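Local coordinates for endonuclease and methylase LlaGI (Lactococcus lactis, PDB 5FFJ), which recognises a specific DNA sequence and probably couples a helicase-like ATPase to an adenine methyltransferase in a Type ISP restriction-modification enzyme, here with its nuclease deleted, at residues 1132-1142 with 1152-1160. Residues are numbered along the deposited sequence; the frame is centred on the assembly and turned at random.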
ATOM      1  N   GLU A1132      15.515 -29.760   2.421  1.00 70.13           N
ATOM      2  CA  GLU A1132      14.428 -30.696   2.170  1.00 73.73           C
ATOM      3  C   GLU A1132      13.865 -30.552   0.770  1.00 58.57           C
ATOM      4  O   GLU A1132      13.460 -29.463   0.364  1.00 67.18           O
ATOM      5  CB  GLU A1132      13.304 -30.498   3.179  1.00 71.18           C
ATOM      6  CG  GLU A1132      13.729 -30.705   4.622  1.00 84.21           C
ATOM      7  CD  GLU A1132      12.667 -31.387   5.472  1.00 91.97           C
ATOM      8  OE1 GLU A1132      11.582 -31.728   4.948  1.00 96.09           O
ATOM      9  OE2 GLU A1132      12.923 -31.586   6.678  1.00 97.12           O
ATOM     10  N   LYS A1133      13.837 -31.664   0.046  1.00 61.88           N
ATOM     11  CA  LYS A1133      13.227 -31.717  -1.274  1.00 73.66           C
ATOM     12  C   LYS A1133      11.938 -32.528  -1.226  1.00 71.41           C
ATOM     13  O   LYS A1133      11.649 -33.183  -0.222  1.00 63.21           O
ATOM     14  CB  LYS A1133      14.194 -32.328  -2.288  1.00 79.71           C
ATOM     15  CG  LYS A1133      15.428 -31.487  -2.576  1.00 76.86           C
ATOM     16  CD  LYS A1133      16.089 -31.956  -3.861  1.00 92.85           C
ATOM     17  CE  LYS A1133      17.328 -31.154  -4.203  1.00 89.16           C
ATOM     18  NZ  LYS A1133      17.877 -31.577  -5.521  1.00 77.07           N
ATOM     19  N   THR A1134      11.172 -32.477  -2.312  1.00 59.89           N
ATOM     20  CA  THR A1134       9.948 -33.261  -2.426  1.00 71.97           C
ATOM     21  C   THR A1134       9.820 -33.976  -3.756  1.00 73.16           C
ATOM     22  O   THR A1134      10.418 -33.578  -4.756  1.00 77.77           O
ATOM     23  CB  THR A1134       8.697 -32.389  -2.269  1.00 65.92           C
ATOM     24  OG1 THR A1134       8.747 -31.311  -3.209  1.00 78.65           O
ATOM     25  CG2 THR A1134       8.621 -31.832  -0.897  1.00 63.06           C
ATOM     26  N   GLN A1135       9.015 -35.032  -3.750  1.00 62.50           N
ATOM     27  CA  GLN A1135       8.560 -35.659  -4.974  1.00 75.18           C
ATOM     28  C   GLN A1135       7.142 -35.191  -5.257  1.00 70.88           C
ATOM     29  O   GLN A1135       6.360 -34.966  -4.331  1.00 70.56           O
ATOM     30  CB  GLN A1135       8.605 -37.184  -4.864  1.00 85.31           C
ATOM     31  CG  GLN A1135       9.994 -37.794  -5.002  1.00 88.25           C
ATOM     32  CD  GLN A1135       9.939 -39.293  -5.229  1.00110.30           C
ATOM     33  OE1 GLN A1135       8.901 -39.923  -5.023  1.00114.76           O
ATOM     34  NE2 GLN A1135      11.053 -39.873  -5.662  1.00103.35           N
ATOM     35  N   PHE A1136       6.816 -35.026  -6.533  1.00 73.42           N
ATOM     36  CA  PHE A1136       5.445 -34.751  -6.929  1.00 66.84           C
ATOM     37  C   PHE A1136       4.668 -36.057  -7.013  1.00 60.35           C
ATOM     38  O   PHE A1136       4.974 -36.922  -7.835  1.00 68.73           O
ATOM     39  CB  PHE A1136       5.390 -34.018  -8.267  1.00 64.20           C
ATOM     40  CG  PHE A1136       4.047 -34.091  -8.932  1.00 59.96           C
ATOM     41  CD1 PHE A1136       2.982 -33.341  -8.461  1.00 64.42           C
ATOM     42  CD2 PHE A1136       3.847 -34.921 -10.020  1.00 68.34           C
ATOM     43  CE1 PHE A1136       1.742 -33.414  -9.070  1.00 68.73           C
ATOM     44  CE2 PHE A1136       2.611 -34.998 -10.633  1.00 66.47           C
ATOM     45  CZ  PHE A1136       1.558 -34.246 -10.157  1.00 64.20           C
ATOM     46  N   SER A1137       3.667 -36.194  -6.149  1.00 63.88           N
ATOM     47  CA  SER A1137       2.828 -37.386  -6.114  1.00 60.01           C
ATOM     48  C   SER A1137       1.492 -37.110  -6.797  1.00 64.11           C
ATOM     49  O   SER A1137       0.606 -36.492  -6.211  1.00 65.38           O
ATOM     50  CB  SER A1137       2.599 -37.840  -4.670  1.00 70.16           C
ATOM     51  OG  SER A1137       3.814 -37.850  -3.940  1.00 72.31           O
ATOM     52  N   HIS A1138       1.353 -37.569  -8.036  1.00 60.39           N
ATOM     53  CA  HIS A1138       0.134 -37.336  -8.802  1.00 52.68           C
ATOM     54  C   HIS A1138      -1.087 -37.947  -8.114  1.00 55.33           C
ATOM     55  O   HIS A1138      -2.216 -37.499  -8.320  1.00 56.64           O
ATOM     56  CB  HIS A1138       0.274 -37.902 -10.214  1.00 62.38           C
ATOM     57  CG  HIS A1138      -0.917 -37.647 -11.083  1.00 61.70           C
ATOM     58  ND1 HIS A1138      -2.005 -38.493 -11.120  1.00 49.33           N
ATOM     59  CD2 HIS A1138      -1.196 -36.635 -11.939  1.00 55.28           C
ATOM     60  CE1 HIS A1138      -2.901 -38.015 -11.967  1.00 66.95           C
ATOM     61  NE2 HIS A1138      -2.435 -36.889 -12.476  1.00 43.91           N
ATOM     62  N   SER A1139      -0.851 -38.968  -7.297  1.00 49.66           N
ATOM     63  CA  SER A1139      -1.924 -39.644  -6.576  1.00 47.52           C
ATOM     64  C   SER A1139      -2.543 -38.753  -5.501  1.00 55.42           C
ATOM     65  O   SER A1139      -3.629 -39.042  -4.997  1.00 50.84           O
ATOM     66  CB  SER A1139      -1.400 -40.930  -5.937  1.00 40.43           C
ATOM     67  OG  SER A1139      -0.372 -40.649  -5.003  1.00 75.18           O
ATOM     68  N   ASP A1140      -1.851 -37.673  -5.153  1.00 51.90           N
ATOM     69  CA  ASP A1140      -2.316 -36.776  -4.100  1.00 54.42           C
ATOM     70  C   ASP A1140      -3.337 -35.760  -4.609  1.00 52.81           C
ATOM     71  O   ASP A1140      -3.994 -35.085  -3.816  1.00 42.25           O
ATOM     72  CB  ASP A1140      -1.129 -36.046  -3.464  1.00 51.34           C
ATOM     73  CG  ASP A1140      -0.355 -36.924  -2.500  1.00 59.50           C
ATOM     74  OD1 ASP A1140      -0.522 -38.161  -2.552  1.00 75.03           O
ATOM     75  OD2 ASP A1140       0.423 -36.375  -1.693  1.00 55.21           O
ATOM     76  N   ILE A1141      -3.471 -35.645  -5.927  1.00 50.96           N
ATOM     77  CA  ILE A1141      -4.469 -34.751  -6.503  1.00 43.26           C
ATOM     78  C   ILE A1141      -5.861 -35.358  -6.360  1.00 47.90           C
ATOM     79  O   ILE A1141      -6.128 -36.442  -6.877  1.00 59.77           O
ATOM     80  CB  ILE A1141      -4.180 -34.455  -7.982  1.00 46.40           C
ATOM     81  CG1 ILE A1141      -2.801 -33.804  -8.117  1.00 54.19           C
ATOM     82  CG2 ILE A1141      -5.268 -33.550  -8.564  1.00 53.90           C
ATOM     83  CD1 ILE A1141      -2.381 -33.504  -9.538  1.00 47.33           C
ATOM     84  N   MET A1142      -6.742 -34.649  -5.657  1.00 55.89           N
ATOM     85  CA  MET A1142      -8.074 -35.157  -5.343  1.00 48.61           C
ATOM     86  C   MET A1142      -9.132 -34.067  -5.431  1.00 45.43           C
ATOM     87  O   MET A1142      -8.817 -32.893  -5.626  1.00 44.48           O
ATOM     88  CB  MET A1142      -8.086 -35.777  -3.947  1.00 53.45           C
ATOM     89  CG  MET A1142      -7.525 -34.879  -2.858  1.00 55.91           C
ATOM     90  SD  MET A1142      -7.398 -35.744  -1.280  1.00 59.56           S
ATOM     91  CE  MET A1142      -9.124 -35.939  -0.854  1.00 38.30           C
ATOM     92  N   LYS A1152     -13.485 -28.045  -6.494  1.00 43.74           N
ATOM     93  CA  LYS A1152     -12.294 -27.952  -7.325  1.00 38.90           C
ATOM     94  C   LYS A1152     -11.400 -29.155  -7.078  1.00 41.63           C
ATOM     95  O   LYS A1152     -11.650 -29.949  -6.170  1.00 44.27           O
ATOM     96  CB  LYS A1152     -11.515 -26.673  -7.017  1.00 43.65           C
ATOM     97  CG  LYS A1152     -12.147 -25.388  -7.517  1.00 44.55           C
ATOM     98  CD  LYS A1152     -11.274 -24.190  -7.160  1.00 62.21           C
ATOM     99  CE  LYS A1152     -11.636 -22.957  -7.967  1.00 61.82           C
ATOM    100  NZ  LYS A1152     -10.722 -21.826  -7.646  1.00 81.38           N
ATOM    101  N   TYR A1153     -10.353 -29.276  -7.883  1.00 45.72           N
ATOM    102  CA  TYR A1153      -9.320 -30.271  -7.645  1.00 45.72           C
ATOM    103  C   TYR A1153      -8.250 -29.698  -6.729  1.00 48.30           C
ATOM    104  O   TYR A1153      -7.889 -28.525  -6.839  1.00 41.76           O
ATOM    105  CB  TYR A1153      -8.701 -30.733  -8.961  1.00 46.30           C
ATOM    106  CG  TYR A1153      -9.572 -31.697  -9.729  1.00 51.60           C
ATOM    107  CD1 TYR A1153      -9.532 -33.059  -9.462  1.00 47.75           C
ATOM    108  CD2 TYR A1153     -10.440 -31.248 -10.715  1.00 52.80           C
ATOM    109  CE1 TYR A1153     -10.328 -33.946 -10.156  1.00 43.67           C
ATOM    110  CE2 TYR A1153     -11.241 -32.131 -11.417  1.00 52.05           C
ATOM    111  CZ  TYR A1153     -11.180 -33.479 -11.132  1.00 44.39           C
ATOM    112  OH  TYR A1153     -11.972 -34.363 -11.826  1.00 46.55           O
ATOM    113  N   LEU A1154      -7.752 -30.535  -5.826  1.00 54.14           N
ATOM    114  CA  LEU A1154      -6.795 -30.112  -4.813  1.00 41.19           C
ATOM    115  C   LEU A1154      -5.616 -31.072  -4.751  1.00 53.87           C
ATOM    116  O   LEU A1154      -5.793 -32.292  -4.729  1.00 49.03           O
ATOM    117  CB  LEU A1154      -7.476 -30.025  -3.441  1.00 40.51           C
ATOM    118  CG  LEU A1154      -6.598 -30.145  -2.188  1.00 35.87           C
ATOM    119  CD1 LEU A1154      -5.681 -28.945  -2.050  1.00 36.35           C
ATOM    120  CD2 LEU A1154      -7.454 -30.313  -0.946  1.00 46.07           C
ATOM    121  N   TYR A1155      -4.414 -30.510  -4.728  1.00 53.99           N
ATOM    122  CA  TYR A1155      -3.217 -31.285  -4.444  1.00 46.10           C
ATOM    123  C   TYR A1155      -3.023 -31.333  -2.931  1.00 44.75           C
ATOM    124  O   TYR A1155      -2.355 -30.474  -2.353  1.00 42.97           O
ATOM    125  CB  TYR A1155      -1.997 -30.681  -5.146  1.00 51.74           C
ATOM    126  CG  TYR A1155      -0.704 -31.441  -4.919  1.00 61.53           C
ATOM    127  CD1 TYR A1155      -0.535 -32.731  -5.409  1.00 66.79           C
ATOM    128  CD2 TYR A1155       0.353 -30.862  -4.227  1.00 57.41           C
ATOM    129  CE1 TYR A1155       0.648 -33.426  -5.204  1.00 62.14           C
ATOM    130  CE2 TYR A1155       1.537 -31.549  -4.020  1.00 58.03           C
ATOM    131  CZ  TYR A1155       1.680 -32.829  -4.511  1.00 64.03           C
ATOM    132  OH  TYR A1155       2.857 -33.513  -4.305  1.00 59.73           O
ATOM    133  N   ARG A1156      -3.631 -32.332  -2.294  1.00 47.75           N
ATOM    134  CA  ARG A1156      -3.526 -32.489  -0.847  1.00 57.23           C
ATOM    135  C   ARG A1156      -2.226 -33.193  -0.488  1.00 57.09           C
ATOM    136  O   ARG A1156      -2.068 -34.396  -0.702  1.00 52.09           O
ATOM    137  CB  ARG A1156      -4.712 -33.262  -0.275  1.00 55.69           C
ATOM    138  CG  ARG A1156      -4.751 -33.210   1.247  1.00 63.26           C
ATOM    139  CD  ARG A1156      -5.648 -34.269   1.823  1.00 58.94           C
ATOM    140  NE  ARG A1156      -5.184 -35.607   1.486  1.00 60.89           N
ATOM    141  CZ  ARG A1156      -5.654 -36.718   2.039  1.00 58.01           C
ATOM    142  NH1 ARG A1156      -6.595 -36.649   2.972  1.00 59.75           N
ATOM    143  NH2 ARG A1156      -5.177 -37.894   1.666  1.00 63.38           N
ATOM    144  N   ASN A1157      -1.311 -32.421   0.082  1.00 51.55           N
ATOM    145  CA  ASN A1157       0.051 -32.866   0.333  1.00 57.80           C
ATOM    146  C   ASN A1157       0.583 -32.155   1.577  1.00 53.45           C
ATOM    147  O   ASN A1157       0.621 -30.927   1.613  1.00 52.96           O
ATOM    148  CB  ASN A1157       0.917 -32.584  -0.906  1.00 51.41           C
ATOM    149  CG  ASN A1157       2.256 -33.297  -0.872  1.00 55.30           C
ATOM    150  OD1 ASN A1157       2.311 -34.525  -0.822  1.00 64.10           O
ATOM    151  ND2 ASN A1157       3.344 -32.532  -0.936  1.00 43.97           N
ATOM    152  N   ARG A1158       0.969 -32.924   2.597  1.00 47.09           N
ATOM    153  CA  ARG A1158       1.400 -32.363   3.883  1.00 55.87           C
ATOM    154  C   ARG A1158       2.497 -31.335   3.641  1.00 57.34           C
ATOM    155  O   ARG A1158       2.565 -30.293   4.294  1.00 53.17           O
ATOM    156  CB  ARG A1158       1.907 -33.458   4.834  1.00 39.61           C
ATOM    157  CG  ARG A1158       1.137 -34.777   4.787  1.00 61.96           C
ATOM    158  CD  ARG A1158       1.566 -35.695   5.926  1.00 54.54           C
ATOM    159  NE  ARG A1158       0.780 -35.475   7.144  1.00 63.93           N
ATOM    160  CZ  ARG A1158      -0.141 -36.312   7.625  1.00 62.25           C
ATOM    161  NH1 ARG A1158      -0.414 -37.460   7.011  1.00 42.60           N
ATOM    162  NH2 ARG A1158      -0.793 -36.003   8.739  1.00 41.33           N
ATOM    163  N   PHE A1159       3.359 -31.669   2.691  1.00 56.29           N
ATOM    164  CA  PHE A1159       4.309 -30.740   2.111  1.00 52.39           C
ATOM    165  C   PHE A1159       3.568 -29.989   1.008  1.00 67.65           C
ATOM    166  O   PHE A1159       2.892 -30.627   0.212  1.00 68.45           O
ATOM    167  CB  PHE A1159       5.503 -31.507   1.555  1.00 54.37           C
ATOM    168  CG  PHE A1159       6.769 -30.717   1.492  1.00 62.48           C
ATOM    169  CD1 PHE A1159       6.834 -29.531   0.784  1.00 64.72           C
ATOM    170  CD2 PHE A1159       7.912 -31.189   2.113  1.00 69.94           C
ATOM    171  CE1 PHE A1159       8.015 -28.822   0.713  1.00 72.18           C
ATOM    172  CE2 PHE A1159       9.092 -30.485   2.046  1.00 62.94           C
ATOM    173  CZ  PHE A1159       9.146 -29.299   1.346  1.00 66.13           C
ATOM    174  N   LEU A1160       3.697 -28.660   0.972  1.00 58.27           N
ATOM    175  CA  LEU A1160       2.956 -27.757   0.058  1.00 58.78           C
ATOM    176  C   LEU A1160       1.520 -27.455   0.520  1.00 36.62           C
ATOM    177  O   LEU A1160       0.843 -26.650  -0.116  1.00 49.72           O
ATOM    178  CB  LEU A1160       2.907 -28.282  -1.391  1.00 51.38           C
ATOM    179  CG  LEU A1160       3.945 -27.700  -2.345  1.00 51.97           C
ATOM    180  CD1 LEU A1160       5.325 -28.214  -1.990  1.00 59.26           C
ATOM    181  CD2 LEU A1160       3.590 -28.048  -3.780  1.00 59.34           C
TER
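E1132 brings its carboxylate to the rim of the F1159 ring, OE1 lying near the ring plane, where the weakly positive ring hydrogens would favour an acidic group. Next along, T1134 sets its CG2 methyl over the face of the same ring in a CH-pi contact; the branched CB lets threonine offer a methyl here. R1127 also meets F1159, in a cation-pi contact. F1136 and Y1155 follow as a pair of nearly parallel rings, planes at 27°, but slid so far apart that they barely overlap and meet mainly through CD1 of F1136 and CE1 of Y1155, 4.0 Å apart. The Y1155 side chain leaves the strand with CG opposite the backbone N (chi1 -179°), which carries its OH to S1137 N for a weak but straight hydrogen bond, while S1137 O lies in the ring plane at its edge. A leucine in place of Y1155 would probably leave S1137 N without this partner and open a gap beside F1136 CD1 and D1140 CB. D1140 N bonds back to S1137 O, holding the 3-10 turn, its aliphatic CB lies against Y1155 CE1, and its carbonyl O accepts a hydrogen bond from R1156 N at 3.2 Å. I1141, a beta-branched residue suited to a strand, packs CG1 against the Y1155 ring edge, 3.7 Å from CD1. M1142 and L1154 then exchange two backbone bonds, M1142 N to L1154 O at 2.7 Å and L1154 N to M1142 O at 2.6 Å. The flexible M1142 side chain lays SD over one guanidinium face of R1156, 3.5 Å from NE. Nearby, R1158 packs on a DNA phosphate. I1141-Y1155 and M1142-L1154 are successive non-hydrogen-bonded and hydrogen-bonded pairs of an antiparallel beta hairpin, strands 1141-1147 and 1150-1155, within the C-terminal specificity domain.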